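PDB 5O63: restriction endonuclease UbaLAI from Unidentified, which cleaves double-stranded DNA at specific sites as a monomeric Type IIE restriction enzyme, its N-terminal B3 domain binding the cognate sequence. Local coordinates for residues L29-S35 / H96-R102; L11-A15 / F69-K74. All coordinates share one frame; numbering follows the deposited sequence. Where two conformers were deposited one is given.

Contact 1. Residues L29-S35 / H96-R102; sequences LTPNDDS and HGLLNER. With nucleotides of chain D.
Leu29 touches Leu99 at the root of the loop, CD1 lying 3.7 Å from Leu99 CD2. The two side chains cross at about a right angle, and Val40 and Thr109 border them both. Thr30 opens a type I turn that closes at Asp33. Its OG1 bonds to OP2 of DC4 of chain D at 2.6 Å, and the backbone N of Asn32 grips the same oxygen. The Arg102 guanidinium bonds to two carbonyls of this turn. Pro31 O accepts from Arg102 NE at 2.7 Å, in the guanidinium plane. Asn32 O takes a weak bond from Arg102 NH2 and is also hydrogen-bonded to His38 ND1. Asn32 CG lies anti to the backbone N, chi1 -152°, which carries the amide to the DNA, where ND2 donates to N7 of DA5 of chain D at 3.0 Å. Asp33 OD2 accepts from Thr30 N across the turn and forms a salt bridge with Lys27. Asp34 OD2 forms a salt bridge with Arg102 NH2 at 2.9 Å, the carboxylate and guanidinium planes standing 84° apart. Its OD1 accepts from the backbone N of Gly36, His38 and Gly39. Ser35 N donates to Asn100 OD1 at 3.0 Å, and Ser35 OG donates to His96 O at 2.7 Å. Phosphate and base contacts on one short turn are consistent with a DNA-recognition loop of the B3 domain.

Contact 2. Residues L11-A15 / F69-K74; sequences LVRSA and FDSLSK
Ala15 places its CB over the face of the Phe69 ring. CB stands 3.6 Å from the ring centroid and 5° off the normal, so this is a CH-pi contact centred on the face. The distances from CB to the six ring carbons are therefore nearly equal. Phe69 has CG anti to its backbone N, chi1 -176°, which carries the ring from the end of strand 62-70 across to the last turn of helix 3-14. His76 meets the same ring edge-to-face.

Ser14 approaches the ring obliquely, with OG 3.4 Å from Phe69 CE2. This hydroxyl donates back to Leu11 O at 2.6 Å, one turn earlier in the helix. It also accepts a weak bond from Lys74 NZ at 3.1 Å. The contact joins the C-terminal end of the helix to the turn that follows strand 62-70 and leads into strand 75-84. Those two strands are antiparallel neighbours in the mixed sheet of the B3 domain. In this turn Asp70 OD1 accepts from the backbone N of Ser73, which makes an Asx motif.

Lys74 runs alongside Ser14, with CD and CE near its CB and OG. The lysine chain bends at chi2, -53°, and this folds the ammonium back over its own turn. There NZ also donates to Ser71 OG at 2.9 Å.

Leu11 points one branch at Ser71. Its CD1 lies 3.3 Å from Ser71 CB, tighter than usual for two carbons, and also lies close to Ser71 OG. Elsewhere the leucine packs on Tyr124 of strand 121-128, which continues the sheet beside strand 62-70.

Overall arrangement
Contact 1 and contact 2 have centres 20 Å apart in the same domain. Their segments alternate along the chain. They meet through segments 96-102 and 69-74: His96 CD2 lies 3.6 Å from Asp70 OD1, and His96 NE2 is equally close to Leu72 CB. Leu98 CD2 packs on Leu72 CD1 at 4.0 Å. Strand 121-128 also borders both, through Phe125 and Cys127. Their relation to the DNA differs. Segment 29-35 bonds directly to nucleotides of chain D, whereas the nearest atom of contact 2 is about 10 Å from the bound nucleic acid. Contact 2 joins the end of helix 3-14 to the end of strand 62-70 and the turn after it.

Contact 1. Residues L29-S35 / H96-R102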
ATOM      1  N   LEU A  29      -8.169  -5.667  -0.468  1.00 15.11           N
ATOM      2  CA  LEU A  29      -8.701  -5.085  -1.708  1.00 17.82           C
ATOM      3  C   LEU A  29     -10.167  -5.473  -1.883  1.00 17.30           C
ATOM      4  O   LEU A  29     -10.634  -6.498  -1.310  1.00 17.76           O
ATOM      5  CB  LEU A  29      -7.923  -5.550  -2.955  1.00 17.13           C
ATOM      6  CG  LEU A  29      -6.437  -5.106  -2.889  1.00 20.09           C
ATOM      7  CD1 LEU A  29      -5.916  -5.410  -4.341  1.00 19.85           C
ATOM      8  CD2 LEU A  29      -6.315  -3.677  -2.446  1.00 22.50           C
ATOM      9  N   THR A  30     -10.885  -4.711  -2.715  1.00 16.50           N
ATOM     10  CA  THR A  30     -12.214  -5.155  -3.183  1.00 14.77           C
ATOM     11  C   THR A  30     -12.044  -5.709  -4.593  1.00 15.12           C
ATOM     12  O   THR A  30     -10.988  -5.393  -5.246  1.00 15.91           O
ATOM     13  CB  THR A  30     -13.274  -4.011  -3.223  1.00 18.90           C
ATOM     14  OG1 THR A  30     -13.058  -3.147  -4.354  1.00 18.88           O
ATOM     15  CG2 THR A  30     -13.178  -3.111  -1.946  1.00 18.35           C
ATOM     16  N   PRO A  31     -12.980  -6.453  -5.121  1.00 16.13           N
ATOM     17  CA  PRO A  31     -12.771  -7.138  -6.397  1.00 15.09           C
ATOM     18  C   PRO A  31     -12.462  -6.143  -7.509  1.00 15.74           C
ATOM     19  O   PRO A  31     -11.655  -6.502  -8.435  1.00 18.77           O
ATOM     20  CB  PRO A  31     -14.096  -7.878  -6.643  1.00 19.51           C
ATOM     21  CG  PRO A  31     -14.455  -8.323  -5.146  1.00 19.33           C
ATOM     22  CD  PRO A  31     -14.142  -7.045  -4.388  1.00 17.13           C
ATOM     23  N   ASN A  32     -13.029  -4.940  -7.449  1.00 15.98           N
ATOM     24  CA  ASN A  32     -12.733  -3.992  -8.573  1.00 17.27           C
ATOM     25  C   ASN A  32     -11.302  -3.518  -8.580  1.00 16.61           C
ATOM     26  O   ASN A  32     -10.815  -3.138  -9.671  1.00 16.26           O
ATOM     27  CB  ASN A  32     -13.613  -2.745  -8.496  1.00 16.68           C
ATOM     28  CG  ASN A  32     -13.850  -2.141  -9.888  1.00 16.73           C
ATOM     29  OD1 ASN A  32     -14.293  -2.838 -10.784  1.00 18.59           O
ATOM     30  ND2 ASN A  32     -13.504  -0.876 -10.039  1.00 16.22           N
ATOM     31  N   ASP A  33     -10.629  -3.509  -7.430  1.00 15.51           N
ATOM     32  CA  ASP A  33      -9.218  -2.999  -7.361  1.00 16.14           C
ATOM     33  C   ASP A  33      -8.293  -3.878  -8.141  1.00 15.15           C
ATOM     34  O   ASP A  33      -8.490  -5.082  -8.212  1.00 15.96           O
ATOM     35  CB  ASP A  33      -8.781  -3.002  -5.895  1.00 15.23           C
ATOM     36  CG  ASP A  33      -9.386  -1.907  -5.036  1.00 14.80           C
ATOM     37  OD1 ASP A  33      -9.699  -0.800  -5.476  1.00 16.45           O
ATOM     38  OD2 ASP A  33      -9.459  -2.226  -3.777  1.00 16.97           O
ATOM     39  N   ASP A  34      -7.214  -3.291  -8.739  1.00 15.20           N
ATOM     40  CA  ASP A  34      -6.171  -4.092  -9.356  1.00 14.70           C
ATOM     41  C   ASP A  34      -4.928  -3.143  -9.491  1.00 15.73           C
ATOM     42  O   ASP A  34      -4.913  -2.096  -8.885  1.00 15.48           O
ATOM     43  CB  ASP A  34      -6.632  -4.680 -10.667  1.00 15.92           C
ATOM     44  CG  ASP A  34      -7.101  -3.613 -11.656  1.00 18.48           C
ATOM     45  OD1 ASP A  34      -6.560  -2.488 -11.698  1.00 15.81           O
ATOM     46  OD2 ASP A  34      -8.163  -3.859 -12.303  1.00 19.92           O
ATOM     47  N   SER A  35      -3.953  -3.586 -10.296  0.74 12.69           N
ATOM     48  CA  SER A  35      -2.649  -2.879 -10.344  0.74 15.97           C
ATOM     49  C   SER A  35      -2.717  -1.508 -10.996  0.74 16.36           C
ATOM     50  O   SER A  35      -1.824  -0.663 -10.790  0.74 15.38           O
ATOM     51  CB  SER A  35      -1.649  -3.750 -11.123  0.74 16.33           C
ATOM     52  OG  SER A  35      -1.605  -5.046 -10.591  0.74 17.28           O
ATOM     53  N   HIS A  96       2.575  -3.601  -8.646  1.00 20.14           N
ATOM     54  CA  HIS A  96       2.948  -4.972  -9.012  1.00 18.65           C
ATOM     55  C   HIS A  96       1.778  -5.791  -9.630  1.00 19.98           C
ATOM     56  O   HIS A  96       0.631  -5.733  -9.172  1.00 18.75           O
ATOM     57  CB  HIS A  96       3.499  -5.680  -7.767  1.00 20.92           C
ATOM     58  CG  HIS A  96       4.255  -6.918  -8.079  1.00 26.11           C
ATOM     59  ND1 HIS A  96       3.640  -8.074  -8.514  1.00 23.93           N
ATOM     60  CD2 HIS A  96       5.591  -7.175  -8.040  1.00 24.11           C
ATOM     61  CE1 HIS A  96       4.569  -9.006  -8.691  1.00 26.54           C
ATOM     62  NE2 HIS A  96       5.762  -8.488  -8.397  1.00 23.93           N
ATOM     63  N   GLY A  97       2.067  -6.445 -10.742  1.00 22.23           N
ATOM     64  CA  GLY A  97       1.033  -7.184 -11.474  1.00 23.84           C
ATOM     65  C   GLY A  97       0.411  -8.357 -10.733  1.00 22.50           C
ATOM     66  O   GLY A  97      -0.643  -8.864 -11.180  1.00 21.30           O
ATOM     67  N   LEU A  98       0.972  -8.758  -9.597  1.00 22.18           N
ATOM     68  CA  LEU A  98       0.332  -9.817  -8.804  1.00 22.12           C
ATOM     69  C   LEU A  98      -1.114  -9.403  -8.549  1.00 20.93           C
ATOM     70  O   LEU A  98      -2.012 -10.246  -8.501  1.00 22.27           O
ATOM     71  CB  LEU A  98       1.057 -10.057  -7.464  1.00 23.41           C
ATOM     72  CG  LEU A  98       0.411 -11.157  -6.592  1.00 26.75           C
ATOM     73  CD1 LEU A  98       0.154 -12.472  -7.369  1.00 34.59           C
ATOM     74  CD2 LEU A  98       1.295 -11.443  -5.390  1.00 28.64           C
ATOM     75  N   LEU A  99      -1.370  -8.107  -8.421  1.00 18.74           N
ATOM     76  CA  LEU A  99      -2.748  -7.714  -7.994  1.00 18.73           C
ATOM     77  C   LEU A  99      -3.773  -7.951  -9.108  1.00 20.76           C
ATOM     78  O   LEU A  99      -4.981  -7.957  -8.858  1.00 21.39           O
ATOM     79  CB  LEU A  99      -2.829  -6.251  -7.605  1.00 17.20           C
ATOM     80  CG  LEU A  99      -2.068  -5.834  -6.355  1.00 18.74           C
ATOM     81  CD1 LEU A  99      -2.307  -4.341  -6.161  1.00 21.15           C
ATOM     82  CD2 LEU A  99      -2.492  -6.674  -5.171  1.00 19.97           C
ATOM     83  N   ASN A 100      -3.303  -8.157 -10.340  1.00 17.41           N
ATOM     84  CA  ASN A 100      -4.295  -8.278 -11.393  1.00 17.39           C
ATOM     85  C   ASN A 100      -5.052  -9.629 -11.384  1.00 25.26           C
ATOM     86  O   ASN A 100      -6.171  -9.728 -11.937  1.00 30.81           O
ATOM     87  CB  ASN A 100      -3.587  -8.048 -12.737  1.00 17.60           C
ATOM     88  CG  ASN A 100      -3.216  -6.616 -12.911  1.00 15.90           C
ATOM     89  OD1 ASN A 100      -3.907  -5.697 -12.421  1.00 18.84           O
ATOM     90  ND2 ASN A 100      -2.062  -6.380 -13.590  1.00 19.32           N
ATOM     91  N   GLU A 101      -4.468 -10.649 -10.768  0.57 22.25           N
ATOM     92  CA  GLU A 101      -5.063 -11.970 -10.779  0.57 23.87           C
ATOM     93  C   GLU A 101      -6.265 -11.997  -9.847  0.57 24.37           C
ATOM     94  O   GLU A 101      -6.099 -11.798  -8.668  0.57 24.13           O
ATOM     95  CB  GLU A 101      -4.024 -13.019 -10.375  0.57 29.11           C
ATOM     96  CG  GLU A 101      -3.070 -13.387 -11.534  0.57 33.35           C
ATOM     97  CD  GLU A 101      -3.660 -14.319 -12.585  0.57 36.51           C
ATOM     98  OE1 GLU A 101      -4.679 -14.983 -12.307  0.57 37.81           O
ATOM     99  OE2 GLU A 101      -3.078 -14.412 -13.703  0.57 37.18           O
ATOM    100  N   ARG A 102      -7.455 -12.259 -10.379  1.00 26.02           N
ATOM    101  CA  ARG A 102      -8.705 -12.097  -9.607  1.00 25.25           C
ATOM    102  C   ARG A 102      -9.264 -13.368  -8.928  1.00 26.44           C
ATOM    103  O   ARG A 102     -10.243 -13.258  -8.187  1.00 27.29           O
ATOM    104  CB  ARG A 102      -9.811 -11.539 -10.536  1.00 30.67           C
ATOM    105  CG  ARG A 102      -9.574 -10.114 -11.028  1.00 31.64           C
ATOM    106  CD  ARG A 102      -9.372  -9.147  -9.817  1.00 39.92           C
ATOM    107  NE  ARG A 102      -9.824  -7.761 -10.049  1.00 35.41           N
ATOM    108  CZ  ARG A 102      -9.430  -6.947 -11.057  1.00 29.93           C
ATOM    109  NH1 ARG A 102      -8.524  -7.358 -12.034  1.00 29.04           N
ATOM    110  NH2 ARG A 102      -9.978  -5.725 -11.121  1.00 20.50           N
TER
ATOM    111  P    DC D   4     -16.592  -4.004  -5.589  1.00 19.37           P
ATOM    112  OP1  DC D   4     -17.110  -5.330  -5.108  1.00 22.15           O
ATOM    113  OP2  DC D   4     -15.078  -3.872  -5.812  1.00 19.46           O
ATOM    114  O5'  DC D   4     -17.244  -3.611  -6.971  1.00 18.09           O
ATOM    115  C5'  DC D   4     -18.742  -3.690  -7.082  1.00 18.38           C
ATOM    116  C4'  DC D   4     -19.173  -3.269  -8.454  1.00 20.51           C
ATOM    117  O4'  DC D   4     -18.864  -1.877  -8.653  1.00 21.70           O
ATOM    118  C3'  DC D   4     -18.423  -4.031  -9.568  1.00 21.15           C
ATOM    119  O3'  DC D   4     -19.403  -4.698 -10.380  1.00 24.40           O
ATOM    120  C2'  DC D   4     -17.725  -2.920 -10.374  1.00 20.86           C
ATOM    121  C1'  DC D   4     -18.594  -1.693  -9.984  1.00 22.53           C
ATOM    122  N1   DC D   4     -17.853  -0.433 -10.107  1.00 19.77           N
ATOM    123  C2   DC D   4     -18.128   0.416 -11.198  1.00 22.62           C
ATOM    124  O2   DC D   4     -19.071   0.136 -12.004  1.00 23.35           O
ATOM    125  N3   DC D   4     -17.401   1.563 -11.318  1.00 19.85           N
ATOM    126  C4   DC D   4     -16.412   1.851 -10.445  1.00 21.80           C
ATOM    127  N4   DC D   4     -15.704   2.980 -10.671  1.00 20.69           N
ATOM    128  C5   DC D   4     -16.101   0.985  -9.318  1.00 20.42           C
ATOM    129  C6   DC D   4     -16.823  -0.152  -9.210  1.00 18.40           C
ATOM    130  P    DA D   5     -18.933  -5.772 -11.498  1.00 24.85           P
ATOM    131  OP1  DA D   5     -20.161  -6.581 -11.835  1.00 25.49           O
ATOM    132  OP2  DA D   5     -17.681  -6.456 -11.101  1.00 27.00           O
ATOM    133  O5'  DA D   5     -18.551  -4.866 -12.752  1.00 23.12           O
ATOM    134  C5'  DA D   5     -19.570  -4.076 -13.364  1.00 24.77           C
ATOM    135  C4'  DA D   5     -18.973  -3.148 -14.384  1.00 23.01           C
ATOM    136  O4'  DA D   5     -18.138  -2.200 -13.720  1.00 23.42           O
ATOM    137  C3'  DA D   5     -18.051  -3.796 -15.403  1.00 26.45           C
ATOM    138  O3'  DA D   5     -18.825  -4.106 -16.557  1.00 32.80           O
ATOM    139  C2'  DA D   5     -16.987  -2.665 -15.656  1.00 24.71           C
ATOM    140  C1'  DA D   5     -17.459  -1.532 -14.743  1.00 21.10           C
ATOM    141  N9   DA D   5     -16.356  -0.770 -14.145  1.00 20.94           N
ATOM    142  C8   DA D   5     -15.653  -1.058 -12.984  1.00 21.43           C
ATOM    143  N7   DA D   5     -14.748  -0.160 -12.695  1.00 20.15           N
ATOM    144  C5   DA D   5     -14.848   0.758 -13.734  1.00 20.57           C
ATOM    145  C6   DA D   5     -14.132   1.947 -14.043  1.00 19.28           C
ATOM    146  N6   DA D   5     -13.130   2.437 -13.282  1.00 19.47           N
ATOM    147  N1   DA D   5     -14.513   2.638 -15.160  1.00 19.61           N
ATOM    148  C2   DA D   5     -15.504   2.151 -15.894  1.00 21.29           C
ATOM    149  N3   DA D   5     -16.262   1.053 -15.724  1.00 21.59           N
ATOM    150  C4   DA D   5     -15.890   0.410 -14.590  1.00 20.99           C
ATOM    151  P    DC D   3     -15.213  -0.609  -0.124  1.00 19.34           P
ATOM    152  OP1  DC D   3     -15.728  -1.835   0.611  1.00 21.61           O
ATOM    153  OP2  DC D   3     -13.745  -0.244  -0.123  1.00 18.63           O
ATOM    154  O5'  DC D   3     -15.694  -0.693  -1.634  1.00 17.96           O
ATOM    155  C5'  DC D   3     -17.031  -1.000  -1.886  1.00 17.78           C
ATOM    156  C4'  DC D   3     -17.341  -0.882  -3.336  1.00 19.41           C
ATOM    157  O4'  DC D   3     -17.235   0.493  -3.759  1.00 18.96           O
ATOM    158  C3'  DC D   3     -16.406  -1.654  -4.258  1.00 19.31           C
ATOM    159  O3'  DC D   3     -17.059  -2.904  -4.534  1.00 19.37           O
ATOM    160  C2'  DC D   3     -16.313  -0.728  -5.506  1.00 18.96           C
ATOM    161  C1'  DC D   3     -17.348   0.361  -5.179  1.00 18.87           C
ATOM    162  N1   DC D   3     -17.107   1.619  -5.815  1.00 19.71           N
ATOM    163  C2   DC D   3     -18.030   2.078  -6.769  1.00 21.34           C
ATOM    164  O2   DC D   3     -19.071   1.404  -6.973  1.00 23.08           O
ATOM    165  N3   DC D   3     -17.766   3.234  -7.458  1.00 21.99           N
ATOM    166  C4   DC D   3     -16.630   3.911  -7.236  1.00 21.92           C
ATOM    167  N4   DC D   3     -16.453   5.050  -7.899  1.00 19.29           N
ATOM    168  C5   DC D   3     -15.634   3.444  -6.269  1.00 19.11           C
ATOM    169  C6   DC D   3     -15.926   2.306  -5.582  1.00 19.82           C
TER

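Contact 2. Residues L11-A15 / F69-K74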
ATOM      1  N   LEU A  11      11.460  -5.072   5.928  1.00 32.17           N
ATOM      2  CA  LEU A  11      11.151  -4.444   4.632  1.00 30.04           C
ATOM      3  C   LEU A  11      12.124  -3.268   4.393  1.00 29.03           C
ATOM      4  O   LEU A  11      12.673  -3.077   3.258  1.00 29.63           O
ATOM      5  CB  LEU A  11       9.677  -4.006   4.629  1.00 28.61           C
ATOM      6  CG  LEU A  11       9.060  -3.411   3.387  1.00 36.85           C
ATOM      7  CD1 LEU A  11       9.488  -4.222   2.181  1.00 40.21           C
ATOM      8  CD2 LEU A  11       7.573  -3.544   3.575  1.00 34.43           C
ATOM      9  N   VAL A  12      12.388  -2.482   5.445  1.00 29.46           N
ATOM     10  CA  VAL A  12      13.303  -1.339   5.274  1.00 29.95           C
ATOM     11  C   VAL A  12      14.718  -1.839   5.026  1.00 31.92           C
ATOM     12  O   VAL A  12      15.436  -1.364   4.122  1.00 31.68           O
ATOM     13  CB  VAL A  12      13.187  -0.380   6.464  1.00 27.85           C
ATOM     14  CG1 VAL A  12      14.274   0.614   6.477  1.00 30.92           C
ATOM     15  CG2 VAL A  12      11.793   0.300   6.406  1.00 32.30           C
ATOM     16  N   ARG A  13      15.147  -2.819   5.818  1.00 33.81           N
ATOM     17  CA  ARG A  13      16.483  -3.352   5.603  1.00 37.85           C
ATOM     18  C   ARG A  13      16.619  -3.950   4.177  1.00 35.91           C
ATOM     19  O   ARG A  13      17.732  -3.928   3.639  1.00 34.49           O
ATOM     20  CB  ARG A  13      16.823  -4.383   6.689  1.00 42.27           C
ATOM     21  CG  ARG A  13      16.347  -5.773   6.339  1.00 43.35           C
ATOM     22  N   SER A  14      15.513  -4.377   3.537  1.00 34.10           N
ATOM     23  CA  SER A  14      15.652  -5.035   2.244  1.00 35.56           C
ATOM     24  C   SER A  14      15.961  -3.969   1.200  1.00 31.59           C
ATOM     25  O   SER A  14      16.399  -4.296   0.090  1.00 35.49           O
ATOM     26  CB  SER A  14      14.397  -5.847   1.851  1.00 33.65           C
ATOM     27  OG  SER A  14      13.260  -5.044   1.663  1.00 34.69           O
ATOM     28  N   ALA A  15      15.703  -2.697   1.540  1.00 29.98           N
ATOM     29  CA  ALA A  15      16.036  -1.565   0.658  1.00 30.25           C
ATOM     30  C   ALA A  15      17.392  -0.936   1.035  1.00 34.61           C
ATOM     31  O   ALA A  15      17.777   0.115   0.537  1.00 36.52           O
ATOM     32  CB  ALA A  15      14.931  -0.519   0.709  1.00 28.79           C
ATOM     33  N   PHE A  69       9.507   1.522  -2.774  1.00 24.12           N
ATOM     34  CA  PHE A  69      10.277   0.303  -2.886  1.00 23.87           C
ATOM     35  C   PHE A  69       9.333  -0.879  -2.946  1.00 25.07           C
ATOM     36  O   PHE A  69       8.528  -1.109  -2.042  1.00 24.59           O
ATOM     37  CB  PHE A  69      11.239   0.171  -1.724  1.00 25.53           C
ATOM     38  CG  PHE A  69      12.125  -1.005  -1.831  1.00 26.89           C
ATOM     39  CD1 PHE A  69      13.277  -0.975  -2.662  1.00 27.66           C
ATOM     40  CD2 PHE A  69      11.845  -2.146  -1.141  1.00 27.41           C
ATOM     41  CE1 PHE A  69      14.121  -2.068  -2.715  1.00 30.81           C
ATOM     42  CE2 PHE A  69      12.708  -3.239  -1.188  1.00 30.41           C
ATOM     43  CZ  PHE A  69      13.846  -3.203  -2.004  1.00 35.25           C
ATOM     44  N   ASP A  70       9.384  -1.620  -4.051  1.00 21.35           N
ATOM     45  CA  ASP A  70       8.508  -2.758  -4.250  1.00 21.16           C
ATOM     46  C   ASP A  70       9.120  -3.980  -3.637  1.00 23.68           C
ATOM     47  O   ASP A  70      10.170  -4.463  -4.060  1.00 25.48           O
ATOM     48  CB  ASP A  70       8.272  -2.996  -5.748  1.00 24.04           C
ATOM     49  CG  ASP A  70       7.358  -4.137  -5.981  1.00 34.57           C
ATOM     50  OD1 ASP A  70       7.784  -5.288  -5.967  1.00 42.08           O
ATOM     51  OD2 ASP A  70       6.173  -3.880  -6.197  1.00 39.90           O
ATOM     52  N   SER A  71       8.508  -4.486  -2.552  1.00 20.18           N
ATOM     53  CA  SER A  71       9.094  -5.568  -1.821  1.00 22.59           C
ATOM     54  C   SER A  71       9.147  -6.855  -2.627  1.00 25.46           C
ATOM     55  O   SER A  71      10.055  -7.625  -2.460  1.00 29.18           O
ATOM     56  CB  SER A  71       8.278  -5.786  -0.523  1.00 22.67           C
ATOM     57  OG  SER A  71       8.776  -6.892   0.250  1.00 31.30           O
ATOM     58  N   LEU A  72       8.165  -7.093  -3.487  1.00 24.75           N
ATOM     59  CA  LEU A  72       8.140  -8.381  -4.172  1.00 28.60           C
ATOM     60  C   LEU A  72       9.330  -8.472  -5.166  1.00 28.41           C
ATOM     61  O   LEU A  72      10.009  -9.504  -5.217  1.00 29.72           O
ATOM     62  CB  LEU A  72       6.825  -8.598  -4.920  1.00 27.24           C
ATOM     63  CG  LEU A  72       5.637  -8.928  -4.013  1.00 25.55           C
ATOM     64  CD1 LEU A  72       4.403  -9.042  -4.949  1.00 29.67           C
ATOM     65  CD2 LEU A  72       5.989 -10.234  -3.369  1.00 28.99           C
ATOM     66  N   SER A  73       9.590  -7.368  -5.862  1.00 28.20           N
ATOM     67  CA  SER A  73      10.739  -7.312  -6.787  1.00 29.88           C
ATOM     68  C   SER A  73      12.064  -6.864  -6.187  1.00 30.18           C
ATOM     69  O   SER A  73      13.113  -6.953  -6.849  1.00 31.57           O
ATOM     70  CB  SER A  73      10.375  -6.381  -7.954  1.00 31.59           C
ATOM     71  OG  SER A  73      10.275  -4.999  -7.562  1.00 32.06           O
ATOM     72  N   LYS A  74      12.043  -6.436  -4.926  0.50 27.81           N
ATOM     73  CA  LYS A  74      13.170  -5.787  -4.259  0.50 27.76           C
ATOM     74  C   LYS A  74      13.826  -4.748  -5.176  0.50 29.17           C
ATOM     75  O   LYS A  74      15.066  -4.704  -5.272  0.50 30.21           O
ATOM     76  CB  LYS A  74      14.213  -6.820  -3.769  0.50 31.19           C
ATOM     77  CG  LYS A  74      13.680  -7.818  -2.683  0.50 36.67           C
ATOM     78  CD  LYS A  74      13.041  -7.091  -1.501  0.50 36.13           C
ATOM     79  CE  LYS A  74      12.584  -8.058  -0.372  0.50 38.07           C
ATOM     80  NZ  LYS A  74      11.563  -7.467   0.598  0.50 35.48           N
TER